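Local coordinates for protein fatty acyl CoA synthetase FADD13 (FATTY-ACYL-CoA SYNTHETASE) (Mycobacterium tuberculosis, PDB 3R44) that belongs to the ANL superfamily of AMP-binding enzymes, pairing a large N-terminal domain with a small C-terminal one, at residues A[187-192]-A[373-378]; A[313-318]-A[406-411]; A[89-94]-A[161-166]. All coordinates share one frame; numbering follows the deposited sequence.

Contact 1 of 3, residues A[187-192]-A[373-378]; sequences GVVHTH and LKEYWN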
ATOM      1  N   GLY A 187       9.328   6.279  -9.135  1.00 15.50           N
ATOM      2  CA  GLY A 187       8.492   5.259  -9.717  1.00 14.87           C
ATOM      3  C   GLY A 187       9.026   3.907  -9.463  1.00 14.66           C
ATOM      4  O   GLY A 187      10.155   3.581  -9.858  1.00 15.19           O
ATOM      5  N   VAL A 188       8.221   3.098  -8.803  1.00 12.07           N
ATOM      6  CA  VAL A 188       8.605   1.734  -8.457  1.00 12.83           C
ATOM      7  C   VAL A 188       8.179   0.769  -9.595  1.00 12.36           C
ATOM      8  O   VAL A 188       6.979   0.668  -9.888  1.00 12.97           O
ATOM      9  CB  VAL A 188       7.941   1.323  -7.152  1.00 12.77           C
ATOM     10  CG1 VAL A 188       8.255  -0.158  -6.824  1.00 13.29           C
ATOM     11  CG2 VAL A 188       8.388   2.251  -6.015  1.00 14.30           C
ATOM     12  N   VAL A 189       9.142   0.126 -10.274  1.00 11.26           N
ATOM     13  CA  VAL A 189       8.866  -0.721 -11.433  1.00 11.46           C
ATOM     14  C   VAL A 189       8.661  -2.158 -10.984  1.00 11.46           C
ATOM     15  O   VAL A 189       9.566  -2.746 -10.409  1.00 11.79           O
ATOM     16  CB  VAL A 189      10.006  -0.682 -12.506  1.00 12.67           C
ATOM     17  CG1 VAL A 189       9.630  -1.581 -13.727  1.00 14.73           C
ATOM     18  CG2 VAL A 189      10.295   0.805 -12.894  1.00 13.07           C
ATOM     19  N   HIS A 190       7.472  -2.695 -11.212  1.00 10.26           N
ATOM     20  CA  HIS A 190       7.214  -4.130 -11.021  1.00 11.34           C
ATOM     21  C   HIS A 190       7.043  -4.854 -12.357  1.00 12.39           C
ATOM     22  O   HIS A 190       6.712  -4.264 -13.360  1.00 12.35           O
ATOM     23  CB  HIS A 190       6.027  -4.370 -10.076  1.00 10.14           C
ATOM     24  CG  HIS A 190       6.374  -4.157  -8.632  1.00 12.60           C
ATOM     25  ND1 HIS A 190       7.133  -5.060  -7.913  1.00 15.38           N
ATOM     26  CD2 HIS A 190       6.179  -3.091  -7.810  1.00 12.64           C
ATOM     27  CE1 HIS A 190       7.371  -4.566  -6.716  1.00 14.84           C
ATOM     28  NE2 HIS A 190       6.794  -3.378  -6.620  1.00 13.97           N
ATOM     29  N   THR A 191       7.250  -6.155 -12.317  1.00 13.35           N
ATOM     30  CA  THR A 191       7.266  -7.004 -13.481  1.00 12.71           C
ATOM     31  C   THR A 191       6.186  -8.095 -13.320  1.00 11.56           C
ATOM     32  O   THR A 191       5.465  -8.175 -12.283  1.00 12.57           O
ATOM     33  CB  THR A 191       8.619  -7.693 -13.613  1.00 13.90           C
ATOM     34  OG1 THR A 191       8.835  -8.494 -12.424  1.00 15.33           O
ATOM     35  CG2 THR A 191       9.764  -6.635 -13.873  1.00 14.23           C
ATOM     36  N   HIS A 192       5.982  -8.864 -14.394  1.00 10.95           N
ATOM     37  CA  HIS A 192       5.040  -9.965 -14.349  1.00 11.92           C
ATOM     38  C   HIS A 192       5.537 -10.922 -13.232  1.00 12.76           C
ATOM     39  O   HIS A 192       4.752 -11.451 -12.460  1.00 13.69           O
ATOM     40  CB  HIS A 192       4.928 -10.715 -15.674  1.00 11.00           C
ATOM     41  CG  HIS A 192       4.289  -9.917 -16.772  1.00 14.05           C
ATOM     42  ND1 HIS A 192       2.989 -10.113 -17.196  1.00 11.77           N
ATOM     43  CD2 HIS A 192       4.729  -8.813 -17.419  1.00 14.52           C
ATOM     44  CE1 HIS A 192       2.689  -9.212 -18.119  1.00 15.78           C
ATOM     45  NE2 HIS A 192       3.744  -8.436 -18.309  1.00 12.06           N
ATOM     46  N   LEU A 373      10.743  -4.925  -6.325  1.00 12.50           N
ATOM     47  CA  LEU A 373      10.873  -4.118  -7.525  1.00 11.78           C
ATOM     48  C   LEU A 373      12.098  -4.475  -8.346  1.00 13.89           C
ATOM     49  O   LEU A 373      13.163  -4.892  -7.825  1.00 12.93           O
ATOM     50  CB  LEU A 373      10.901  -2.596  -7.179  1.00 11.17           C
ATOM     51  CG  LEU A 373      12.271  -2.027  -6.743  1.00 13.13           C
ATOM     52  CD1 LEU A 373      12.192  -0.525  -6.593  1.00 15.20           C
ATOM     53  CD2 LEU A 373      12.842  -2.652  -5.409  1.00 13.05           C
ATOM     54  N   LYS A 374      11.956  -4.301  -9.633  1.00 13.61           N
ATOM     55  CA  LYS A 374      13.078  -4.436 -10.539  1.00 15.34           C
ATOM     56  C   LYS A 374      14.056  -3.268 -10.376  1.00 15.81           C
ATOM     57  O   LYS A 374      15.296  -3.448 -10.370  1.00 14.41           O
ATOM     58  CB  LYS A 374      12.600  -4.490 -11.993  1.00 16.78           C
ATOM     59  CG  LYS A 374      13.767  -4.411 -12.995  1.00 21.51           C
ATOM     60  CD  LYS A 374      13.312  -4.150 -14.436  1.00 26.40           C
ATOM     61  CE  LYS A 374      12.836  -5.385 -15.097  1.00 26.83           C
ATOM     62  NZ  LYS A 374      12.590  -5.166 -16.572  1.00 24.06           N
ATOM     63  N   GLU A 375      13.501  -2.071 -10.289  1.00 14.55           N
ATOM     64  CA  GLU A 375      14.296  -0.858 -10.225  1.00 15.61           C
ATOM     65  C   GLU A 375      13.369   0.315  -9.901  1.00 14.40           C
ATOM     66  O   GLU A 375      12.146   0.193 -10.014  1.00 15.10           O
ATOM     67  CB  GLU A 375      14.942  -0.616 -11.572  1.00 15.17           C
ATOM     68  CG  GLU A 375      13.938  -0.217 -12.650  1.00 18.03           C
ATOM     69  CD  GLU A 375      14.462  -0.370 -14.076  1.00 26.12           C
ATOM     70  OE1 GLU A 375      15.449  -1.093 -14.302  1.00 30.26           O
ATOM     71  OE2 GLU A 375      13.828   0.227 -14.975  1.00 28.86           O
ATOM     72  N   TYR A 376      13.950   1.437  -9.513  1.00 13.89           N
ATOM     73  CA  TYR A 376      13.220   2.694  -9.570  1.00 13.66           C
ATOM     74  C   TYR A 376      13.362   3.252 -10.978  1.00 14.20           C
ATOM     75  O   TYR A 376      14.452   3.240 -11.551  1.00 15.11           O
ATOM     76  CB  TYR A 376      13.777   3.674  -8.551  1.00 13.90           C
ATOM     77  CG  TYR A 376      13.585   3.318  -7.117  1.00 13.44           C
ATOM     78  CD1 TYR A 376      12.301   3.306  -6.545  1.00 13.37           C
ATOM     79  CD2 TYR A 376      14.695   3.018  -6.290  1.00 14.10           C
ATOM     80  CE1 TYR A 376      12.136   3.003  -5.228  1.00 15.38           C
ATOM     81  CE2 TYR A 376      14.524   2.730  -4.967  1.00 16.90           C
ATOM     82  CZ  TYR A 376      13.258   2.725  -4.445  1.00 14.55           C
ATOM     83  OH  TYR A 376      13.063   2.427  -3.134  1.00 14.07           O
ATOM     84  N   TRP A 377      12.244   3.674 -11.556  1.00 13.35           N
ATOM     85  CA  TRP A 377      12.197   4.048 -12.937  1.00 14.38           C
ATOM     86  C   TRP A 377      13.174   5.179 -13.286  1.00 16.15           C
ATOM     87  O   TRP A 377      13.117   6.245 -12.671  1.00 16.44           O
ATOM     88  CB  TRP A 377      10.767   4.455 -13.282  1.00 13.44           C
ATOM     89  CG  TRP A 377      10.552   4.884 -14.712  1.00 13.52           C
ATOM     90  CD1 TRP A 377      10.303   6.134 -15.122  1.00 13.58           C
ATOM     91  CD2 TRP A 377      10.469   4.060 -15.895  1.00 13.82           C
ATOM     92  NE1 TRP A 377      10.147   6.180 -16.465  1.00 16.79           N
ATOM     93  CE2 TRP A 377      10.196   4.911 -16.966  1.00 16.68           C
ATOM     94  CE3 TRP A 377      10.596   2.697 -16.141  1.00 14.83           C
ATOM     95  CZ2 TRP A 377      10.128   4.459 -18.294  1.00 20.24           C
ATOM     96  CZ3 TRP A 377      10.489   2.229 -17.446  1.00 18.85           C
ATOM     97  CH2 TRP A 377      10.242   3.088 -18.497  1.00 18.50           C
ATOM     98  N   ASN A 378      14.049   4.923 -14.265  1.00 16.74           N
ATOM     99  CA  ASN A 378      15.088   5.880 -14.711  1.00 18.64           C
ATOM    100  C   ASN A 378      15.927   6.446 -13.582  1.00 19.32           C
ATOM    101  O   ASN A 378      16.459   7.557 -13.690  1.00 19.35           O
ATOM    102  CB  ASN A 378      14.446   6.972 -15.554  1.00 19.30           C
ATOM    103  CG  ASN A 378      13.884   6.426 -16.822  1.00 19.76           C
ATOM    104  OD1 ASN A 378      14.225   5.322 -17.211  1.00 22.74           O
ATOM    105  ND2 ASN A 378      13.008   7.157 -17.449  1.00 23.32           N
TER

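Contact 2 of 3, residues A[313-318]-A[406-411]; sequences QGYALT and LYIKDR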
ATOM      1  N   GLN A 313      -3.039  -9.074   9.589  1.00 19.54           N
ATOM      2  CA  GLN A 313      -2.323  -7.802   9.527  1.00 18.38           C
ATOM      3  C   GLN A 313      -0.973  -8.054   8.901  1.00 17.79           C
ATOM      4  O   GLN A 313      -0.577  -9.195   8.764  1.00 15.11           O
ATOM      5  CB  GLN A 313      -2.146  -7.244  10.953  1.00 19.59           C
ATOM      6  CG  GLN A 313      -3.389  -6.875  11.632  1.00 24.22           C
ATOM      7  CD  GLN A 313      -3.151  -6.597  13.093  1.00 27.75           C
ATOM      8  OE1 GLN A 313      -2.745  -5.492  13.434  1.00 30.86           O
ATOM      9  NE2 GLN A 313      -3.386  -7.600  13.963  1.00 23.86           N
ATOM     10  N   GLY A 314      -0.290  -7.017   8.477  1.00 16.92           N
ATOM     11  CA  GLY A 314       1.075  -7.178   8.013  1.00 17.80           C
ATOM     12  C   GLY A 314       1.827  -5.923   7.709  1.00 18.31           C
ATOM     13  O   GLY A 314       1.369  -4.807   8.004  1.00 20.23           O
ATOM     14  N   TYR A 315       2.955  -6.113   7.045  1.00 16.31           N
ATOM     15  CA  TYR A 315       3.828  -5.075   6.659  1.00 15.70           C
ATOM     16  C   TYR A 315       4.231  -5.297   5.208  1.00 15.56           C
ATOM     17  O   TYR A 315       4.655  -6.421   4.839  1.00 13.76           O
ATOM     18  CB  TYR A 315       5.061  -5.136   7.518  1.00 16.07           C
ATOM     19  CG  TYR A 315       6.206  -4.271   7.051  1.00 16.31           C
ATOM     20  CD1 TYR A 315       6.166  -2.881   7.213  1.00 17.61           C
ATOM     21  CD2 TYR A 315       7.323  -4.838   6.452  1.00 15.49           C
ATOM     22  CE1 TYR A 315       7.244  -2.088   6.859  1.00 17.91           C
ATOM     23  CE2 TYR A 315       8.391  -4.049   6.063  1.00 18.15           C
ATOM     24  CZ  TYR A 315       8.337  -2.676   6.258  1.00 20.70           C
ATOM     25  OH  TYR A 315       9.417  -1.923   5.852  1.00 23.27           O
ATOM     26  N   ALA A 316       4.113  -4.231   4.409  1.00 15.41           N
ATOM     27  CA  ALA A 316       4.550  -4.282   2.992  1.00 15.94           C
ATOM     28  C   ALA A 316       4.831  -2.859   2.556  1.00 16.76           C
ATOM     29  O   ALA A 316       4.456  -1.922   3.280  1.00 19.11           O
ATOM     30  CB  ALA A 316       3.456  -4.897   2.144  1.00 17.37           C
ATOM     31  N   LEU A 317       5.416  -2.697   1.374  1.00 17.00           N
ATOM     32  CA  LEU A 317       5.789  -1.401   0.839  1.00 17.18           C
ATOM     33  C   LEU A 317       5.377  -1.464  -0.593  1.00 14.02           C
ATOM     34  O   LEU A 317       5.262  -2.547  -1.140  1.00 12.77           O
ATOM     35  CB  LEU A 317       7.304  -1.204   0.881  1.00 19.09           C
ATOM     36  CG  LEU A 317       8.040  -1.175   2.202  1.00 24.30           C
ATOM     37  CD1 LEU A 317       9.452  -0.601   1.923  1.00 26.88           C
ATOM     38  CD2 LEU A 317       7.280  -0.281   3.179  1.00 28.35           C
ATOM     39  N   THR A 318       5.293  -0.337  -1.256  1.00 13.80           N
ATOM     40  CA  THR A 318       5.245  -0.338  -2.717  1.00 14.00           C
ATOM     41  C   THR A 318       6.349  -1.162  -3.391  1.00 13.12           C
ATOM     42  O   THR A 318       6.060  -1.944  -4.292  1.00 12.05           O
ATOM     43  CB  THR A 318       5.176   1.118  -3.242  1.00 15.75           C
ATOM     44  OG1 THR A 318       4.058   1.751  -2.592  1.00 18.69           O
ATOM     45  CG2 THR A 318       4.961   1.159  -4.743  1.00 14.97           C
ATOM     46  N   LEU A 406       8.081  -9.761  13.430  1.00 15.71           N
ATOM     47  CA  LEU A 406       8.535  -8.393  13.149  1.00 15.58           C
ATOM     48  C   LEU A 406       7.690  -7.350  13.890  1.00 15.91           C
ATOM     49  O   LEU A 406       6.451  -7.416  13.880  1.00 15.35           O
ATOM     50  CB  LEU A 406       8.409  -8.112  11.654  1.00 14.57           C
ATOM     51  CG  LEU A 406       8.798  -6.717  11.176  1.00 16.65           C
ATOM     52  CD1 LEU A 406      10.246  -6.436  11.601  1.00 15.47           C
ATOM     53  CD2 LEU A 406       8.662  -6.536   9.645  1.00 11.52           C
ATOM     54  N   TYR A 407       8.372  -6.380  14.505  1.00 16.09           N
ATOM     55  CA  TYR A 407       7.738  -5.235  15.165  1.00 17.82           C
ATOM     56  C   TYR A 407       8.347  -4.008  14.521  1.00 18.52           C
ATOM     57  O   TYR A 407       9.541  -3.792  14.614  1.00 19.92           O
ATOM     58  CB  TYR A 407       7.990  -5.199  16.678  1.00 19.32           C
ATOM     59  CG  TYR A 407       7.245  -6.274  17.447  1.00 21.07           C
ATOM     60  CD1 TYR A 407       6.043  -5.985  18.069  1.00 23.44           C
ATOM     61  CD2 TYR A 407       7.713  -7.575  17.505  1.00 21.42           C
ATOM     62  CE1 TYR A 407       5.326  -6.950  18.751  1.00 25.87           C
ATOM     63  CE2 TYR A 407       6.997  -8.573  18.192  1.00 24.06           C
ATOM     64  CZ  TYR A 407       5.822  -8.247  18.809  1.00 26.16           C
ATOM     65  OH  TYR A 407       5.111  -9.196  19.468  1.00 27.44           O
ATOM     66  N   ILE A 408       7.545  -3.232  13.813  1.00 19.08           N
ATOM     67  CA  ILE A 408       8.042  -2.013  13.236  1.00 19.61           C
ATOM     68  C   ILE A 408       8.122  -0.899  14.267  1.00 20.81           C
ATOM     69  O   ILE A 408       7.157  -0.574  14.985  1.00 22.47           O
ATOM     70  CB  ILE A 408       7.203  -1.575  12.018  1.00 19.80           C
ATOM     71  CG1 ILE A 408       7.198  -2.651  10.931  1.00 19.77           C
ATOM     72  CG2 ILE A 408       7.687  -0.215  11.446  1.00 20.51           C
ATOM     73  CD1 ILE A 408       8.390  -2.733  10.105  1.00 20.24           C
ATOM     74  N   LYS A 409       9.281  -0.283  14.339  1.00 20.76           N
ATOM     75  CA  LYS A 409       9.522   0.758  15.330  1.00 23.88           C
ATOM     76  C   LYS A 409       9.386   2.142  14.766  1.00 24.88           C
ATOM     77  O   LYS A 409       8.924   3.045  15.472  1.00 25.10           O
ATOM     78  CB  LYS A 409      10.911   0.614  15.955  1.00 25.04           C
ATOM     79  CG  LYS A 409      11.119  -0.663  16.710  1.00 29.44           C
ATOM     80  CD  LYS A 409      10.115  -0.798  17.837  1.00 37.21           C
ATOM     81  CE  LYS A 409      10.244  -2.114  18.600  1.00 40.91           C
ATOM     82  NZ  LYS A 409      11.601  -2.238  19.263  1.00 44.70           N
ATOM     83  N   ASP A 410       9.839   2.337  13.531  1.00 23.55           N
ATOM     84  CA  ASP A 410       9.756   3.650  12.883  1.00 26.13           C
ATOM     85  C   ASP A 410       9.804   3.469  11.379  1.00 24.50           C
ATOM     86  O   ASP A 410      10.320   2.452  10.886  1.00 22.34           O
ATOM     87  CB  ASP A 410      10.925   4.525  13.275  1.00 28.50           C
ATOM     88  CG  ASP A 410      10.513   5.805  13.951  1.00 36.17           C
ATOM     89  OD1 ASP A 410       9.360   6.310  13.785  1.00 43.50           O
ATOM     90  OD2 ASP A 410      11.373   6.283  14.713  1.00 43.52           O
ATOM     91  N   ARG A 411       9.216   4.424  10.679  1.00 24.77           N
ATOM     92  CA  ARG A 411       9.171   4.397   9.245  1.00 27.05           C
ATOM     93  C   ARG A 411      10.097   5.459   8.715  1.00 23.20           C
ATOM     94  O   ARG A 411      10.313   6.488   9.377  1.00 22.28           O
ATOM     95  CB  ARG A 411       7.784   4.705   8.737  1.00 29.60           C
ATOM     96  CG  ARG A 411       6.675   3.873   9.341  1.00 37.17           C
ATOM     97  CD  ARG A 411       6.808   2.486   8.922  1.00 44.60           C
ATOM     98  NE  ARG A 411       5.564   1.876   8.461  1.00 53.59           N
ATOM     99  CZ  ARG A 411       5.347   1.464   7.205  1.00 57.40           C
ATOM    100  NH1 ARG A 411       6.280   1.620   6.251  1.00 57.05           N
ATOM    101  NH2 ARG A 411       4.187   0.896   6.900  1.00 61.02           N
TER

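Contact 3 of 3, residues A[89-94]-A[161-166]; sequences AKLGAV and DEPAVE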
ATOM      1  N   ALA A  89      -1.112  -5.922 -19.616  1.00 12.21           N
ATOM      2  CA  ALA A  89      -0.279  -7.108 -19.319  1.00 11.65           C
ATOM      3  C   ALA A  89      -0.133  -8.051 -20.539  1.00 11.99           C
ATOM      4  O   ALA A  89       0.969  -8.468 -20.907  1.00 13.08           O
ATOM      5  CB  ALA A  89      -0.821  -7.860 -18.077  1.00 11.37           C
ATOM      6  N   LYS A  90      -1.244  -8.348 -21.208  1.00 12.73           N
ATOM      7  CA  LYS A  90      -1.230  -9.213 -22.386  1.00 13.66           C
ATOM      8  C   LYS A  90      -0.395  -8.629 -23.518  1.00 14.14           C
ATOM      9  O   LYS A  90       0.202  -9.382 -24.280  1.00 15.68           O
ATOM     10  CB  LYS A  90      -2.638  -9.468 -22.902  1.00 14.45           C
ATOM     11  CG  LYS A  90      -3.490 -10.313 -21.910  1.00 16.20           C
ATOM     12  CD  LYS A  90      -4.911 -10.442 -22.503  1.00 21.40           C
ATOM     13  CE  LYS A  90      -5.891 -11.020 -21.505  1.00 23.10           C
ATOM     14  NZ  LYS A  90      -6.077 -12.376 -21.872  1.00 18.75           N
ATOM     15  N   LEU A  91      -0.375  -7.302 -23.636  1.00 14.19           N
ATOM     16  CA  LEU A  91       0.434  -6.597 -24.652  1.00 15.69           C
ATOM     17  C   LEU A  91       1.885  -6.334 -24.315  1.00 15.98           C
ATOM     18  O   LEU A  91       2.667  -5.913 -25.203  1.00 15.67           O
ATOM     19  CB  LEU A  91      -0.217  -5.229 -24.961  1.00 17.54           C
ATOM     20  CG  LEU A  91      -1.624  -5.233 -25.543  1.00 18.19           C
ATOM     21  CD1 LEU A  91      -2.129  -3.805 -25.662  1.00 14.25           C
ATOM     22  CD2 LEU A  91      -1.639  -5.887 -26.911  1.00 20.43           C
ATOM     23  N   GLY A  92       2.288  -6.564 -23.077  1.00 14.55           N
ATOM     24  CA  GLY A  92       3.641  -6.253 -22.612  1.00 14.51           C
ATOM     25  C   GLY A  92       3.796  -4.761 -22.322  1.00 14.97           C
ATOM     26  O   GLY A  92       4.907  -4.245 -22.165  1.00 17.55           O
ATOM     27  N   ALA A  93       2.667  -4.078 -22.256  1.00 14.20           N
ATOM     28  CA  ALA A  93       2.587  -2.689 -21.813  1.00 15.26           C
ATOM     29  C   ALA A  93       2.675  -2.520 -20.295  1.00 14.35           C
ATOM     30  O   ALA A  93       2.547  -3.466 -19.511  1.00 14.51           O
ATOM     31  CB  ALA A  93       1.291  -1.940 -22.420  1.00 14.10           C
ATOM     32  N   VAL A  94       2.869  -1.279 -19.876  1.00 14.19           N
ATOM     33  CA  VAL A  94       3.191  -0.975 -18.519  1.00 14.35           C
ATOM     34  C   VAL A  94       2.138  -0.003 -17.958  1.00 13.84           C
ATOM     35  O   VAL A  94       1.977   1.128 -18.441  1.00 14.87           O
ATOM     36  CB  VAL A  94       4.593  -0.407 -18.430  1.00 13.90           C
ATOM     37  CG1 VAL A  94       4.972  -0.065 -16.974  1.00 14.16           C
ATOM     38  CG2 VAL A  94       5.626  -1.395 -19.051  1.00 14.46           C
ATOM     39  N   ASP A 161     -10.399 -10.493 -29.297  1.00 29.38           N
ATOM     40  CA  ASP A 161      -9.347 -11.404 -29.774  1.00 29.85           C
ATOM     41  C   ASP A 161      -8.304 -11.554 -28.693  1.00 27.84           C
ATOM     42  O   ASP A 161      -7.853 -10.576 -28.142  1.00 26.05           O
ATOM     43  CB  ASP A 161      -8.607 -10.805 -30.993  1.00 30.94           C
ATOM     44  CG  ASP A 161      -9.504 -10.595 -32.240  1.00 35.43           C
ATOM     45  OD1 ASP A 161     -10.435 -11.410 -32.449  1.00 34.06           O
ATOM     46  OD2 ASP A 161      -9.241  -9.627 -33.039  1.00 38.81           O
ATOM     47  N   GLU A 162      -7.840 -12.756 -28.436  1.00 26.68           N
ATOM     48  CA  GLU A 162      -6.726 -12.901 -27.540  1.00 26.38           C
ATOM     49  C   GLU A 162      -5.441 -12.393 -28.255  1.00 27.46           C
ATOM     50  O   GLU A 162      -5.125 -12.895 -29.336  1.00 28.13           O
ATOM     51  CB  GLU A 162      -6.660 -14.383 -27.165  1.00 26.22           C
ATOM     52  CG  GLU A 162      -5.793 -14.726 -26.033  1.00 26.16           C
ATOM     53  CD  GLU A 162      -6.317 -14.262 -24.717  1.00 23.31           C
ATOM     54  OE1 GLU A 162      -5.452 -13.671 -24.035  1.00 25.36           O
ATOM     55  OE2 GLU A 162      -7.547 -14.499 -24.344  1.00 18.45           O
ATOM     56  N   PRO A 163      -4.742 -11.377 -27.718  1.00 27.60           N
ATOM     57  CA  PRO A 163      -3.506 -10.963 -28.400  1.00 29.84           C
ATOM     58  C   PRO A 163      -2.410 -12.035 -28.420  1.00 32.23           C
ATOM     59  O   PRO A 163      -2.354 -12.887 -27.541  1.00 31.03           O
ATOM     60  CB  PRO A 163      -3.000  -9.780 -27.549  1.00 29.38           C
ATOM     61  CG  PRO A 163      -4.208  -9.384 -26.697  1.00 28.34           C
ATOM     62  CD  PRO A 163      -4.951 -10.631 -26.470  1.00 26.04           C
ATOM     63  N   ALA A 164      -1.524 -11.956 -29.394  1.00 34.68           N
ATOM     64  CA  ALA A 164      -0.318 -12.758 -29.365  1.00 37.74           C
ATOM     65  C   ALA A 164       0.428 -12.265 -28.127  1.00 38.29           C
ATOM     66  O   ALA A 164       0.827 -11.101 -28.041  1.00 40.50           O
ATOM     67  CB  ALA A 164       0.510 -12.540 -30.651  1.00 39.08           C
ATOM     68  N   VAL A 165       0.546 -13.099 -27.115  1.00 37.77           N
ATOM     69  CA  VAL A 165       1.208 -12.655 -25.899  1.00 36.10           C
ATOM     70  C   VAL A 165       2.591 -13.277 -25.954  1.00 36.18           C
ATOM     71  O   VAL A 165       2.715 -14.516 -26.040  1.00 36.67           O
ATOM     72  CB  VAL A 165       0.437 -13.108 -24.627  1.00 35.08           C
ATOM     73  CG1 VAL A 165       1.190 -12.737 -23.366  1.00 33.62           C
ATOM     74  CG2 VAL A 165      -0.939 -12.520 -24.593  1.00 33.86           C
ATOM     75  N   GLU A 166       3.628 -12.459 -26.016  1.00 35.50           N
ATOM     76  CA  GLU A 166       5.018 -12.993 -26.178  1.00 35.32           C
ATOM     77  C   GLU A 166       5.998 -12.254 -25.261  1.00 31.32           C
ATOM     78  O   GLU A 166       7.167 -12.023 -25.595  1.00 33.87           O
ATOM     79  CB  GLU A 166       5.466 -12.914 -27.624  1.00 37.98           C
ATOM     80  CG  GLU A 166       5.535 -11.496 -28.217  1.00 42.28           C
ATOM     81  CD  GLU A 166       5.311 -11.466 -29.733  1.00 47.62           C
ATOM     82  OE1 GLU A 166       4.437 -12.222 -30.252  1.00 48.71           O
ATOM     83  OE2 GLU A 166       6.004 -10.658 -30.392  1.00 50.48           O
TER

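Contact 1 of 3, residues A[187-192]-A[373-378]
Gly187, Val188 and Val189 are tied to 373-378 by three backbone hydrogen bonds: Trp377 N to Gly187 O (2.7 Å), Val189 N to Glu375 O (3.0 Å) and Lys374 N to Val189 O (3.0 Å). Between them Val188 and Tyr376 form an antiparallel non-hydrogen-bonded pair, and Tyr376 CA also sends a CA-H...O contact to Gly187 O.

The apolar contacts split between the two faces of the sheet. On the face of Val188 and Tyr376, CG1 of Val188 stands anti to the backbone N (chi1 176°) and meets Leu373 CB at 3.6 Å, while its CG2 lies at the edge of the tyrosine ring. Leu373 CD1 covers the centre of that ring. On the other face Val189 CG2 packs on Trp377 CB at 3.7 Å and sits at the edge of the indole. Farther along, the Thr191 side chain crosses that of Lys374 at about a right angle, CG2 of Thr191 3.5 Å from CE of Lys374.

The polar ends go to neighbours: Lys374 NZ bonds Asn172 OD1 and Asp170 O, Tyr376 OH bonds Glu319. Strand 186-191 is the middle of a small antiparallel sheet, with 172-178 on one side and the short, weakly bonded strand 375-376 on the other; helix 380-385 lies against Glu375 and Tyr376.

Contact 2 of 3, residues A[313-318]-A[406-411]
Tyr315 and Ile408 meet in a CH-pi contact that carries an interface with no hydrogen bond across it, although both segments contain strand. The two strands belong to different sheets: 310-316 to the large mixed sheet of the N-terminal domain, 406-410 to a two-stranded antiparallel pair with 396-400, where Lys409 and Asp410 form a classic beta bulge. The touching parts of the backbones run 42° apart, and even the nearest CA atoms, those of Tyr315 and Ile408, are 8.4 Å from each other, which leaves the side chains to bridge the gap.

Tyr315 does most of the bridging. Its CG is anti to the backbone N (chi1 168°), and the ring reaches across to 406-411. Ile408 CD1 comes over one ring face, 3.7 Å from the centroid of Tyr315 and 19° off the ring normal, displaced toward CE1. Leu406 CD2 adds an apolar contact at Tyr315 CD2, 3.9 Å away.

Arg411 folds back alongside, its chain bent at chi2 and chi3. The ring and guanidinium planes are 62° apart; Tyr315 CE1 lies over a face of the guanidinium, whereas NH1 sits near the plane of the ring at its edge. Asp396 OD2 is a shared partner of both polar ends, accepting a hydrogen bond from Tyr315 OH and forming a salt bridge with Arg411 NH1, and its charge probably helps hold the guanidinium here. Leu317 CD2 touches the guanidinium at its edge, 3.7 Å from Arg411 NH1.

Contact 3 of 3, residues A[89-94]-A[161-166]
Lys90 and Val165 bring the backbones to a CA-CA distance of 5.5 Å, where the last turn of helix 79-91 meets an irregular loop. The helix stops just beyond: Gly92, with a positive phi of 78°, closes a Schellman motif, and its N bonds back to Ala89 O at 3.2 Å.

Lys90 carries most of the contact. Its aliphatic chain passes across Pro163, with Lys90 CD 4.0 Å from Pro163 CD, and a bend at chi4 (-103°) sets NZ toward Glu162. The resulting salt bridge is short, 2.6 Å from Lys90 NZ to Glu162 OE1, and it uses the syn lone pair of that oxygen. The glutamate chain comes in at about a right angle to the lysine, bent at chi2. Two asparagines of helix 46-62 frame the ion pair: Asn50 OD1 accepts a bond from Lys90 NZ, while Glu162 OE2 takes one from Asn50 ND2 and another from Asn54 ND2. Both carboxylate oxygens are therefore engaged, which should hold the group against turning and favour the charged forms of both partners.

Val165 approaches the backbone instead. Both its methyls lie against the carbonyl of Lys90, CG2 at 3.4 Å from Lys90 O, and CG2 also touches Lys90 CB. Leu91 CD2 adds a looser apolar contact, 4.2 Å from Pro163 CB. Trp20 of helix 18-28 packs on Glu162 and Val165, and Pro163 also rests on helix 46-62.

Helix 79-91 is the connection of a beta-alpha-beta crossover between the adjacent parallel strands 70-74 and 94-97, and the loop that leads from helix 148-157 to strand 172-178 packs over its Schellman-capped C-terminal end.

Overall arrangement
Contact 1 touches both others, its centre about 20 Å from that of contact 2 and about 19 Å from that of contact 3: His190 NE2 makes a probable hydrogen bond to Thr318 O at 2.8 Å, and His192 CE1 packs 3.4 Å from Ala89 O. Contacts 2 and 3 are about 35 Å apart between centres and about 12 Å between nearest atoms. Along the chain contact 3 closes first, while the segments of contacts 1 and 2 alternate. His192 belongs to the pocket of the bound histidine, as does Asn17, which bonds Ala89 O. The side chain of Thr191 is about 7 Å from the bound histidine, and the side chain of Val165 is about 10 Å from it.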